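Local structure of lectin 2 (4TQJ) at residues K115-K125 with R174-L185. The protein is a fungal lectin that specifically recognises non-reducing terminal N-acetylglucosamine, probably through a beta-propeller scaffold. The protein carries 1 engineered substitution. Sequence-based numbering, arbitrary orientation.
Sequences KHLRYLADIRK and RFLADVTGNGHL
Tyr119 reaches across to the backbone of Arg174, its OH donating to Arg174 O over 2.8 Å, the one direct hydrogen bond between 115-125 and 174-185. The bond runs almost straight down the carbonyl, with a C=O...donor angle of 169°, and the acceptor lies in the plane of the phenol ring, at its edge. On the same ring, CD2 packs obliquely against Leu176 CD1 at 3.7 Å. That methyl also touches Ala121 CB, which Leu185 CD1 meets at 3.8 Å, making a compact apolar cluster to which Ile5 of strand 4-5 adds. The Arg174 chain, bent at chi3 (-68°), brings one face of its guanidinium under Leu117 CD1, which sits 3.7 Å from Arg174 NE; NH1 also bonds Phe160 O. Strand 117-121 is the edge strand of one antiparallel sheet; 173-177 belongs to the next, where strand 4-5 flanks it. The axes of 117-121 and 174-177 run nearly parallel, 9.5 Å apart at closest, too far for strand pairing. Seven such sheets arranged in a ring, with FG-GAP-like repeats in the sequence, fit a seven-bladed beta-propeller; on that reading the contact joins the first strands of consecutive blades, with strand 4-5 added alongside the second. The two ends of the contact are wetter. Two waters each link Lys115 O to an Arg174 terminal nitrogen, and another bridges Asp122 O and Leu185 N. Beyond it, exposed Lys125 makes a CH-pi contact, CG lying over one His184 face, 3.5 Å from the ring centroid and 13° off its normal. That ring's rotation is fixed by ND1 donating in its own plane to Asn182 O at 3.1 Å, while a water joins NE2 to Arg124 O.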
# COMPACT_ATOMS: atom_id res chain seq x y z
N LYS A 115 19.69 29.17 -4.85
CA LYS A 115 19.43 29.76 -6.17
C LYS A 115 18.47 28.92 -7.02
O LYS A 115 17.72 29.45 -7.83
CB LYS A 115 20.74 29.94 -6.94
CG LYS A 115 21.84 30.67 -6.15
CD LYS A 115 23.13 30.78 -6.97
CE LYS A 115 22.95 31.70 -8.18
NZ LYS A 115 24.21 31.86 -9.00
N HIS A 116 18.49 27.61 -6.82
CA HIS A 116 17.80 26.69 -7.71
C HIS A 116 16.77 25.81 -7.01
O HIS A 116 16.79 25.64 -5.79
CB HIS A 116 18.83 25.82 -8.44
CG HIS A 116 20.01 26.59 -8.95
ND1 HIS A 116 21.28 26.42 -8.45
CD2 HIS A 116 20.10 27.54 -9.90
CE1 HIS A 116 22.11 27.23 -9.08
NE2 HIS A 116 21.42 27.92 -9.97
N LEU A 117 15.87 25.25 -7.81
CA LEU A 117 14.89 24.27 -7.36
C LEU A 117 15.10 22.99 -8.14
O LEU A 117 15.28 23.04 -9.35
CB LEU A 117 13.47 24.76 -7.61
CG LEU A 117 13.11 26.07 -6.90
CD1 LEU A 117 11.88 26.72 -7.53
CD2 LEU A 117 12.90 25.78 -5.42
N ARG A 118 15.05 21.85 -7.46
CA ARG A 118 15.10 20.55 -8.11
C ARG A 118 13.91 19.70 -7.67
O ARG A 118 13.68 19.52 -6.49
CB ARG A 118 16.43 19.84 -7.79
CG ARG A 118 17.59 20.34 -8.65
CD ARG A 118 18.97 20.09 -8.03
NE ARG A 118 19.21 20.91 -6.84
CZ ARG A 118 20.31 20.85 -6.10
NH1 ARG A 118 21.28 20.01 -6.42
NH2 ARG A 118 20.45 21.63 -5.03
N TYR A 119 13.16 19.21 -8.65
CA TYR A 119 11.95 18.42 -8.41
C TYR A 119 12.03 17.10 -9.14
O TYR A 119 12.81 16.94 -10.08
CB TYR A 119 10.72 19.14 -8.97
CG TYR A 119 10.34 20.46 -8.32
CD1 TYR A 119 10.45 20.65 -6.95
CD2 TYR A 119 9.83 21.49 -9.09
CE1 TYR A 119 10.07 21.87 -6.37
CE2 TYR A 119 9.45 22.70 -8.52
CZ TYR A 119 9.58 22.88 -7.17
OH TYR A 119 9.18 24.08 -6.61
N LEU A 120 11.20 16.15 -8.72
CA LEU A 120 11.00 14.90 -9.44
C LEU A 120 9.54 14.79 -9.83
O LEU A 120 8.67 14.91 -8.98
CB LEU A 120 11.38 13.71 -8.56
CG LEU A 120 12.86 13.72 -8.16
CD1 LEU A 120 13.09 12.88 -6.89
CD2 LEU A 120 13.72 13.26 -9.32
N ALA A 121 9.28 14.55 -11.11
CA ALA A 121 7.91 14.57 -11.61
C ALA A 121 7.75 13.80 -12.92
O ALA A 121 8.63 13.85 -13.79
CB ALA A 121 7.43 16.01 -11.78
N ASP A 122 6.63 13.11 -13.06
CA ASP A 122 6.29 12.39 -14.29
C ASP A 122 5.69 13.35 -15.30
O ASP A 122 4.50 13.29 -15.60
CB ASP A 122 5.30 11.28 -13.96
CG ASP A 122 4.97 10.40 -15.16
OD1 ASP A 122 5.64 10.52 -16.22
OD2 ASP A 122 4.04 9.58 -15.03
N ILE A 123 6.51 14.25 -15.83
CA ILE A 123 6.03 15.29 -16.72
C ILE A 123 5.61 14.76 -18.09
O ILE A 123 4.93 15.45 -18.85
CB ILE A 123 7.06 16.41 -16.89
CG1 ILE A 123 8.43 15.82 -17.15
CG2 ILE A 123 7.15 17.27 -15.62
CD1 ILE A 123 9.52 16.85 -17.09
N ARG A 124 6.00 13.52 -18.40
CA ARG A 124 5.63 12.91 -19.68
C ARG A 124 4.52 11.88 -19.55
O ARG A 124 4.12 11.25 -20.53
CB ARG A 124 6.86 12.31 -20.37
CG ARG A 124 7.85 13.36 -20.88
CD ARG A 124 9.12 12.73 -21.46
NE ARG A 124 9.87 11.98 -20.45
CZ ARG A 124 10.22 10.70 -20.57
NH1 ARG A 124 9.92 10.02 -21.68
NH2 ARG A 124 10.88 10.11 -19.59
N LYS A 125 4.01 11.72 -18.33
CA LYS A 125 2.98 10.73 -18.01
C LYS A 125 3.36 9.31 -18.45
O LYS A 125 2.56 8.63 -19.08
CB LYS A 125 1.62 11.13 -18.59
CG LYS A 125 0.99 12.32 -17.90
CD LYS A 125 -0.34 11.95 -17.23
CE LYS A 125 -1.45 11.78 -18.27
NZ LYS A 125 -2.72 11.34 -17.63
N ARG A 174 7.88 29.04 -7.93
CA ARG A 174 7.81 28.22 -9.11
C ARG A 174 7.29 26.84 -8.75
O ARG A 174 7.92 26.12 -8.00
CB ARG A 174 9.18 28.15 -9.81
CG ARG A 174 9.51 29.43 -10.61
CD ARG A 174 11.01 29.56 -10.86
NE ARG A 174 11.72 29.81 -9.61
CZ ARG A 174 13.04 29.90 -9.49
NH1 ARG A 174 13.84 29.76 -10.54
NH2 ARG A 174 13.57 30.12 -8.29
N PHE A 175 6.13 26.50 -9.30
CA PHE A 175 5.44 25.25 -8.98
C PHE A 175 5.16 24.46 -10.25
O PHE A 175 5.30 24.97 -11.35
CB PHE A 175 4.09 25.54 -8.30
CG PHE A 175 4.16 26.35 -7.03
CD1 PHE A 175 3.04 27.07 -6.61
CD2 PHE A 175 5.29 26.37 -6.24
CE1 PHE A 175 3.05 27.81 -5.45
CE2 PHE A 175 5.31 27.11 -5.06
CZ PHE A 175 4.19 27.83 -4.67
N LEU A 176 4.74 23.21 -10.10
CA LEU A 176 4.31 22.40 -11.22
C LEU A 176 2.89 21.95 -10.92
O LEU A 176 2.62 21.49 -9.83
CB LEU A 176 5.22 21.19 -11.40
CG LEU A 176 6.71 21.44 -11.65
CD1 LEU A 176 7.49 20.11 -11.56
CD2 LEU A 176 6.94 22.14 -12.99
N ALA A 177 1.99 22.12 -11.87
CA ALA A 177 0.60 21.74 -11.69
C ALA A 177 -0.07 21.67 -13.04
O ALA A 177 0.33 22.36 -13.96
CB ALA A 177 -0.12 22.75 -10.79
N ASP A 178 -1.11 20.85 -13.16
CA ASP A 178 -1.88 20.85 -14.38
C ASP A 178 -2.91 21.96 -14.33
O ASP A 178 -3.91 21.86 -13.61
CB ASP A 178 -2.59 19.50 -14.58
CG ASP A 178 -3.27 19.41 -15.92
OD1 ASP A 178 -3.06 20.32 -16.75
OD2 ASP A 178 -4.02 18.44 -16.15
N VAL A 179 -2.64 23.04 -15.06
CA VAL A 179 -3.58 24.15 -15.18
C VAL A 179 -4.26 24.16 -16.55
O VAL A 179 -5.35 24.70 -16.70
CB VAL A 179 -2.90 25.51 -14.94
CG1 VAL A 179 -2.27 25.57 -13.55
CG2 VAL A 179 -1.84 25.78 -15.99
N THR A 180 -3.62 23.55 -17.56
CA THR A 180 -4.20 23.55 -18.91
C THR A 180 -5.31 22.53 -19.06
O THR A 180 -6.13 22.62 -19.98
CB THR A 180 -3.17 23.26 -20.01
OG1 THR A 180 -2.67 21.93 -19.85
CG2 THR A 180 -2.03 24.27 -19.97
N GLY A 181 -5.33 21.53 -18.18
CA GLY A 181 -6.34 20.49 -18.23
C GLY A 181 -6.03 19.31 -19.13
O GLY A 181 -6.94 18.59 -19.54
N ASN A 182 -4.76 19.09 -19.46
CA ASN A 182 -4.39 17.98 -20.35
C ASN A 182 -3.75 16.81 -19.62
O ASN A 182 -3.14 15.95 -20.24
CB ASN A 182 -3.49 18.46 -21.50
CG ASN A 182 -2.09 18.81 -21.04
OD1 ASN A 182 -1.83 18.92 -19.84
ND2 ASN A 182 -1.18 19.01 -21.98
N GLY A 183 -3.90 16.78 -18.30
CA GLY A 183 -3.40 15.70 -17.49
C GLY A 183 -1.92 15.80 -17.15
O GLY A 183 -1.43 15.09 -16.27
N HIS A 184 -1.20 16.68 -17.85
CA HIS A 184 0.24 16.82 -17.68
C HIS A 184 0.58 18.03 -16.81
O HIS A 184 -0.13 19.04 -16.82
CB HIS A 184 0.92 16.95 -19.04
CG HIS A 184 0.96 15.67 -19.83
ND1 HIS A 184 -0.18 15.05 -20.29
CD2 HIS A 184 2.00 14.90 -20.22
CE1 HIS A 184 0.15 13.94 -20.93
NE2 HIS A 184 1.47 13.83 -20.91
N LEU A 185 1.69 17.93 -16.08
CA LEU A 185 2.11 19.01 -15.18
C LEU A 185 2.68 20.22 -15.92
O LEU A 185 3.67 20.09 -16.63
CB LEU A 185 3.14 18.49 -14.19
CG LEU A 185 2.63 17.50 -13.15
CD1 LEU A 185 3.78 16.96 -12.34
CD2 LEU A 185 1.59 18.14 -12.26
O HOH W 1 16.67 29.19 -10.39
O HOH W 2 15.93 31.46 -7.94
O HOH W 3 2.52 15.14 -15.71
O HOH W 4 2.17 12.21 -22.82